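PDB 3A8T: adenylate isopentenyltransferase from Humulus lupulus, which transfers the isopentenyl group of dimethylallyl diphosphate to the adenine amino group of AMP, ADP or ATP, a step in cytokinin biosynthesis. Local coordinates for residues L66-S71 / V95-L100; L43-A48 / V134-S139. All coordinates share one frame; numbering follows the deposited sequence.

Contact 1 of 2, residues L66-S71 / V95-L100; sequences LEVINS and VPHHLL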
loop_
_atom_site.group_PDB
_atom_site.type_symbol
_atom_site.label_atom_id
_atom_site.label_comp_id
_atom_site.label_asym_id
_atom_site.label_seq_id
_atom_site.Cartn_x
_atom_site.Cartn_y
_atom_site.Cartn_z
ATOM N N LEU A 66 -15.568 3.927 -12.700
ATOM C CA LEU A 66 -14.280 4.509 -12.374
ATOM C C LEU A 66 -13.094 3.612 -12.732
ATOM O O LEU A 66 -13.267 2.495 -13.186
ATOM C CB LEU A 66 -14.289 4.941 -10.886
ATOM C CG LEU A 66 -14.271 3.886 -9.786
ATOM C CD1 LEU A 66 -12.859 3.393 -9.608
ATOM C CD2 LEU A 66 -14.804 4.448 -8.473
ATOM N N GLU A 67 -11.896 4.133 -12.576
ATOM C CA GLU A 67 -10.687 3.376 -12.888
ATOM C C GLU A 67 -9.707 3.838 -11.815
ATOM O O GLU A 67 -9.731 4.994 -11.355
ATOM C CB GLU A 67 -10.121 3.696 -14.313
ATOM C CG GLU A 67 -11.159 3.598 -15.489
ATOM C CD GLU A 67 -10.537 3.340 -16.915
ATOM O OE1 GLU A 67 -9.299 3.191 -17.018
ATOM O OE2 GLU A 67 -11.287 3.298 -17.944
ATOM N N VAL A 68 -8.831 2.922 -11.435
ATOM C CA VAL A 68 -7.873 3.169 -10.387
ATOM C C VAL A 68 -6.449 3.408 -10.831
ATOM O O VAL A 68 -5.937 2.747 -11.722
ATOM C CB VAL A 68 -7.898 1.976 -9.347
ATOM C CG1 VAL A 68 -6.695 2.037 -8.451
ATOM C CG2 VAL A 68 -9.162 2.033 -8.497
ATOM N N ILE A 69 -5.827 4.375 -10.178
ATOM C CA ILE A 69 -4.412 4.695 -10.389
ATOM C C ILE A 69 -3.794 4.383 -9.039
ATOM O O ILE A 69 -4.237 4.895 -8.022
ATOM C CB ILE A 69 -4.175 6.181 -10.683
ATOM C CG1 ILE A 69 -4.960 6.587 -11.939
ATOM C CG2 ILE A 69 -2.696 6.434 -10.804
ATOM C CD1 ILE A 69 -4.945 8.070 -12.311
ATOM N N ASN A 70 -2.825 3.490 -9.031
ATOM C CA ASN A 70 -2.124 3.112 -7.813
ATOM C C ASN A 70 -1.114 4.186 -7.452
ATOM O O ASN A 70 -0.356 4.610 -8.317
ATOM C CB ASN A 70 -1.356 1.827 -8.028
ATOM C CG ASN A 70 -0.353 1.580 -6.938
ATOM O OD1 ASN A 70 0.833 1.515 -7.170
ATOM N ND2 ASN A 70 -0.835 1.456 -5.746
ATOM N N SER A 71 -1.105 4.618 -6.184
ATOM C CA SER A 71 -0.162 5.642 -5.674
ATOM C C SER A 71 0.787 5.086 -4.603
ATOM O O SER A 71 1.472 5.833 -3.923
ATOM C CB SER A 71 -0.903 6.848 -5.095
ATOM O OG SER A 71 -1.770 6.451 -4.064
ATOM N N VAL A 95 -12.393 -3.901 -12.324
ATOM C CA VAL A 95 -12.043 -2.468 -12.440
ATOM C C VAL A 95 -10.688 -2.275 -13.112
ATOM O O VAL A 95 -9.755 -3.010 -12.839
ATOM C CB VAL A 95 -12.008 -1.801 -11.063
ATOM C CG1 VAL A 95 -11.553 -0.381 -11.158
ATOM C CG2 VAL A 95 -13.379 -1.900 -10.454
ATOM N N PRO A 96 -10.560 -1.288 -14.008
ATOM C CA PRO A 96 -9.230 -1.104 -14.650
ATOM C C PRO A 96 -8.204 -0.429 -13.727
ATOM O O PRO A 96 -8.498 0.559 -13.100
ATOM C CB PRO A 96 -9.554 -0.247 -15.872
ATOM C CG PRO A 96 -11.103 -0.526 -16.098
ATOM C CD PRO A 96 -11.584 -0.478 -14.689
ATOM N N HIS A 97 -7.015 -0.981 -13.600
ATOM C CA HIS A 97 -6.008 -0.362 -12.734
ATOM C C HIS A 97 -4.824 0.105 -13.533
ATOM O O HIS A 97 -4.482 -0.520 -14.527
ATOM C CB HIS A 97 -5.489 -1.334 -11.639
ATOM C CG HIS A 97 -6.514 -1.662 -10.608
ATOM N ND1 HIS A 97 -6.307 -1.465 -9.260
ATOM C CD2 HIS A 97 -7.789 -2.099 -10.731
ATOM C CE1 HIS A 97 -7.412 -1.767 -8.599
ATOM N NE2 HIS A 97 -8.324 -2.150 -9.467
ATOM N N HIS A 98 -4.200 1.193 -13.074
ATOM C CA HIS A 98 -3.023 1.779 -13.696
ATOM C C HIS A 98 -1.887 1.976 -12.681
ATOM O O HIS A 98 -2.122 2.161 -11.503
ATOM C CB HIS A 98 -3.407 3.112 -14.306
ATOM C CG HIS A 98 -4.651 3.045 -15.132
ATOM N ND1 HIS A 98 -4.636 2.793 -16.488
ATOM C CD2 HIS A 98 -5.953 3.170 -14.786
ATOM C CE1 HIS A 98 -5.874 2.772 -16.942
ATOM N NE2 HIS A 98 -6.692 3.000 -15.929
ATOM N N LEU A 99 -0.654 1.937 -13.163
ATOM C CA LEU A 99 0.506 2.130 -12.327
ATOM C C LEU A 99 0.546 1.056 -11.254
ATOM O O LEU A 99 1.011 1.276 -10.132
ATOM C CB LEU A 99 0.472 3.523 -11.700
ATOM C CG LEU A 99 0.674 4.820 -12.500
ATOM C CD1 LEU A 99 1.931 5.435 -12.050
ATOM C CD2 LEU A 99 0.706 4.599 -13.987
ATOM N N LEU A 100 0.055 -0.123 -11.601
ATOM C CA LEU A 100 0.050 -1.233 -10.649
ATOM C C LEU A 100 0.769 -2.434 -11.196
ATOM O O LEU A 100 0.267 -3.147 -12.059
ATOM C CB LEU A 100 -1.378 -1.614 -10.244
ATOM C CG LEU A 100 -1.504 -2.779 -9.237
ATOM C CD1 LEU A 100 -0.712 -2.524 -7.987
ATOM C CD2 LEU A 100 -2.991 -3.001 -8.886
#
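E67 and H98 make the polar side-chain link of this contact. NE2 of H98 donates to OE1 of E67 at 2.8 Å, with an N-H...O angle of 151°, and the carboxylate and the imidazole lie almost in one plane, 5° apart. CG of H98 is anti to its carbonyl carbon (chi1 -48°), which swings the ring back along the chain toward E67. OE1 also takes a salt bridge from R129, so OE1 is gripped by two donors, which would probably favour the charged form of the acid. P96 packs across the same acid, its CB 3.6 Å from OE1 of E67.

Backbone bonds join the strands in parallel register. V68 uses both of its polar main-chain atoms: N donates to O of P96 at 2.9 Å, and O accepts from N of H98 at 2.7 Å. The next bond runs from N of N70 to O of H98, also 2.9 Å. CA of H97 adds a CA-H...O contact to O of V68.

Apolar contacts flank this backbone on the two faces of the sheet. V68 lies over one face of the H97 ring, a CH-pi contact with CB 3.9 Å from the ring centroid, and its CG2 meets CG1 of V95. With H98 on the other face, CG2 of I69 rests 4.1 Å from CG of L99; I69 and L99 also touch helix 112-128.

This is parallel edge pairing: the short strand 97-98 closes one margin of the Rossmann-like parallel sheet of a P-loop isopentenyltransferase.

Contact 2 of 2, residues L43-A48 / V134-S139; sequences LVLMGA and VLVGGS. With ATP (adenosine-5'-triphosphate), chain B.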
loop_
_atom_site.group_PDB
_atom_site.type_symbol
_atom_site.label_atom_id
_atom_site.label_comp_id
_atom_site.label_asym_id
_atom_site.label_seq_id
_atom_site.Cartn_x
_atom_site.Cartn_y
_atom_site.Cartn_z
ATOM N N LEU A 43 -10.572 11.676 -7.581
ATOM C CA LEU A 43 -10.874 11.188 -6.254
ATOM C C LEU A 43 -9.576 10.642 -5.687
ATOM O O LEU A 43 -8.850 9.921 -6.388
ATOM C CB LEU A 43 -11.928 10.095 -6.329
ATOM C CG LEU A 43 -12.439 9.496 -5.026
ATOM C CD1 LEU A 43 -12.952 10.612 -4.065
ATOM C CD2 LEU A 43 -13.547 8.509 -5.406
ATOM N N VAL A 44 -9.278 10.997 -4.446
ATOM C CA VAL A 44 -8.054 10.545 -3.820
ATOM C C VAL A 44 -8.349 9.748 -2.563
ATOM O O VAL A 44 -8.955 10.241 -1.653
ATOM C CB VAL A 44 -7.145 11.758 -3.495
ATOM C CG1 VAL A 44 -5.826 11.285 -2.814
ATOM C CG2 VAL A 44 -6.894 12.548 -4.780
ATOM N N LEU A 45 -7.947 8.488 -2.542
ATOM C CA LEU A 45 -8.200 7.641 -1.389
ATOM C C LEU A 45 -6.906 7.534 -0.632
ATOM O O LEU A 45 -5.943 6.960 -1.143
ATOM C CB LEU A 45 -8.720 6.229 -1.781
ATOM C CG LEU A 45 -9.981 6.126 -2.680
ATOM C CD1 LEU A 45 -10.593 4.782 -2.548
ATOM C CD2 LEU A 45 -10.971 7.229 -2.394
ATOM N N MET A 46 -6.911 8.100 0.576
ATOM C CA MET A 46 -5.777 8.167 1.479
ATOM C C MET A 46 -5.888 7.418 2.814
ATOM O O MET A 46 -6.982 7.115 3.318
ATOM C CB MET A 46 -5.478 9.621 1.799
ATOM C CG MET A 46 -4.703 10.356 0.720
ATOM S SD MET A 46 -4.386 12.084 1.224
ATOM C CE MET A 46 -5.925 12.305 1.910
ATOM N N GLY A 47 -4.725 7.151 3.391
ATOM C CA GLY A 47 -4.658 6.454 4.652
ATOM C C GLY A 47 -3.392 5.609 4.755
ATOM O O GLY A 47 -2.701 5.331 3.757
ATOM N N ALA A 48 -3.069 5.235 5.981
ATOM C CA ALA A 48 -1.913 4.399 6.225
ATOM C C ALA A 48 -2.119 3.039 5.544
ATOM O O ALA A 48 -3.234 2.709 5.103
ATOM C CB ALA A 48 -1.702 4.202 7.737
ATOM N N VAL A 134 -9.357 7.517 -9.786
ATOM C CA VAL A 134 -9.261 7.403 -8.320
ATOM C C VAL A 134 -7.831 7.056 -7.934
ATOM O O VAL A 134 -7.349 5.980 -8.276
ATOM C CB VAL A 134 -10.164 6.307 -7.848
ATOM C CG1 VAL A 134 -10.195 6.241 -6.341
ATOM C CG2 VAL A 134 -11.563 6.527 -8.440
ATOM N N LEU A 135 -7.159 7.975 -7.243
ATOM C CA LEU A 135 -5.786 7.748 -6.790
ATOM C C LEU A 135 -5.833 6.908 -5.509
ATOM O O LEU A 135 -6.329 7.369 -4.509
ATOM C CB LEU A 135 -5.127 9.087 -6.501
ATOM C CG LEU A 135 -3.620 9.138 -6.497
ATOM C CD1 LEU A 135 -3.059 8.715 -7.827
ATOM C CD2 LEU A 135 -3.190 10.576 -6.144
ATOM N N VAL A 136 -5.321 5.682 -5.544
ATOM C CA VAL A 136 -5.381 4.797 -4.385
ATOM C C VAL A 136 -4.019 4.378 -3.896
ATOM O O VAL A 136 -3.256 3.664 -4.589
ATOM C CB VAL A 136 -6.223 3.513 -4.714
ATOM C CG1 VAL A 136 -6.377 2.613 -3.480
ATOM C CG2 VAL A 136 -7.588 3.943 -5.232
ATOM N N GLY A 137 -3.702 4.813 -2.686
ATOM C CA GLY A 137 -2.404 4.469 -2.164
ATOM C C GLY A 137 -1.922 5.358 -1.044
ATOM O O GLY A 137 -2.528 6.389 -0.706
ATOM N N GLY A 138 -0.794 4.944 -0.485
ATOM C CA GLY A 138 -0.265 5.649 0.642
ATOM C C GLY A 138 1.092 6.289 0.577
ATOM O O GLY A 138 1.618 6.604 1.654
ATOM N N SER A 139 1.667 6.479 -0.612
ATOM C CA SER A 139 2.976 7.145 -0.662
ATOM C C SER A 139 2.683 8.603 -0.843
ATOM O O SER A 139 2.426 9.074 -1.948
ATOM C CB SER A 139 3.830 6.652 -1.803
ATOM O OG SER A 139 3.967 5.258 -1.670
HETATM P PG ATP B . 9.343 8.042 2.166
HETATM O O1G ATP B . 9.559 9.045 1.076
HETATM O O2G ATP B . 10.423 6.841 1.946
HETATM O O3G ATP B . 9.609 8.709 3.611
HETATM P PB ATP B . 6.870 7.853 0.967
HETATM O O1B ATP B . 6.047 8.989 1.252
HETATM O O2B ATP B . 7.763 8.194 -0.257
HETATM O O3B ATP B . 7.781 7.461 2.218
HETATM P PA ATP B . 5.582 5.428 1.613
HETATM O O1A ATP B . 5.327 5.874 2.975
HETATM O O2A ATP B . 4.228 4.689 1.108
HETATM O O3A ATP B . 5.890 6.632 0.528
HETATM O "O5'" ATP B . 6.713 4.262 1.538
HETATM C "C5'" ATP B . 7.815 4.491 2.373
HETATM C "C4'" ATP B . 8.466 3.142 2.610
HETATM O "O4'" ATP B . 7.507 2.269 3.221
HETATM C "C3'" ATP B . 8.902 2.398 1.324
HETATM O "O3'" ATP B . 10.215 2.791 0.931
HETATM C "C2'" ATP B . 8.802 0.924 1.750
HETATM O "O2'" ATP B . 9.971 0.524 2.376
HETATM C "C1'" ATP B . 7.643 0.882 2.719
HETATM N N9 ATP B . 6.397 0.446 2.029
HETATM C C8 ATP B . 5.401 1.272 1.511
HETATM N N7 ATP B . 4.492 0.561 0.876
HETATM C C5 ATP B . 4.830 -0.758 0.941
HETATM C C6 ATP B . 4.276 -2.009 0.455
HETATM N N6 ATP B . 3.121 -2.065 -0.284
HETATM N N1 ATP B . 4.938 -3.149 0.744
HETATM C C2 ATP B . 6.059 -3.141 1.453
HETATM N N3 ATP B . 6.612 -2.019 1.920
HETATM C C4 ATP B . 6.063 -0.835 1.700
HETATM O O HOH W 1 -1.915 8.270 2.039
HETATM O O HOH W 2 -0.033 6.810 3.849
#
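The Walker A P-loop of this ATP-binding enzyme, which includes G47, follows strand 41-46, and here that strand pairs in parallel with the one leading to S139 in the nucleotide pocket. L43, L45, V134 and V136 share one face. L45 touches two valines: its CG is 3.7 Å from CG1 of V134, which it crosses obliquely, and its CD1 lies alongside CG2 of V136 at 4.1 Å. Having CG anti to its carbonyl carbon (chi1 -55°) leans the L45 branch back toward V134. L43 and V134 run side by side, CD2 to CG2. On the other face CG2 of V44 meets CB of L135.

The backbone bonds weaken toward the loops. N of L135 donates to O of L43 at 2.7 Å and N of L45 to O of L135 at 2.8 Å, but G137 N to L45 O is a weak bond of 3.5 Å. Past it the chains separate and water enters: one molecule takes a weak bond from N of G47 and lies near O of G137, while another lies within hydrogen-bonding distance of O of G47 and O of G138.

Beyond the glycines, OG of S139 donates to O2A of ATP at 2.8 Å, on the alpha-phosphate. The same OG is hydrogen-bonded to N of K73, which ties the hydroxyl to a second ATP-binding residue.

Helix 140-147 packs on V44, M46 and L135, helix 53-61 on L43, L45 and V136. Strands 174-181 and 66-70 flank the pair within the sheet.

In the fold
Both contacts pair parallel strands of one sheet, and strand 66-70 of contact 1 is the direct neighbour of strand 132-136 in contact 2. They meet where O of I69 probably accepts a hydrogen bond from N of V136 and N of S71 probably donates to O of V136. Contact 2 is wholly buried at the middle of the sheet, and its strand side chains meet through aliphatic branches. Contact 1 is only partly buried, at the margin, and mixes apolar packing with a histidine-carboxylate hydrogen bond and a CH-pi contact. Helix 53-61 packs against both. The loop after strand 132-136, at G138 and S139, reaches the nucleotide, whereas contact 1 lies beside the site.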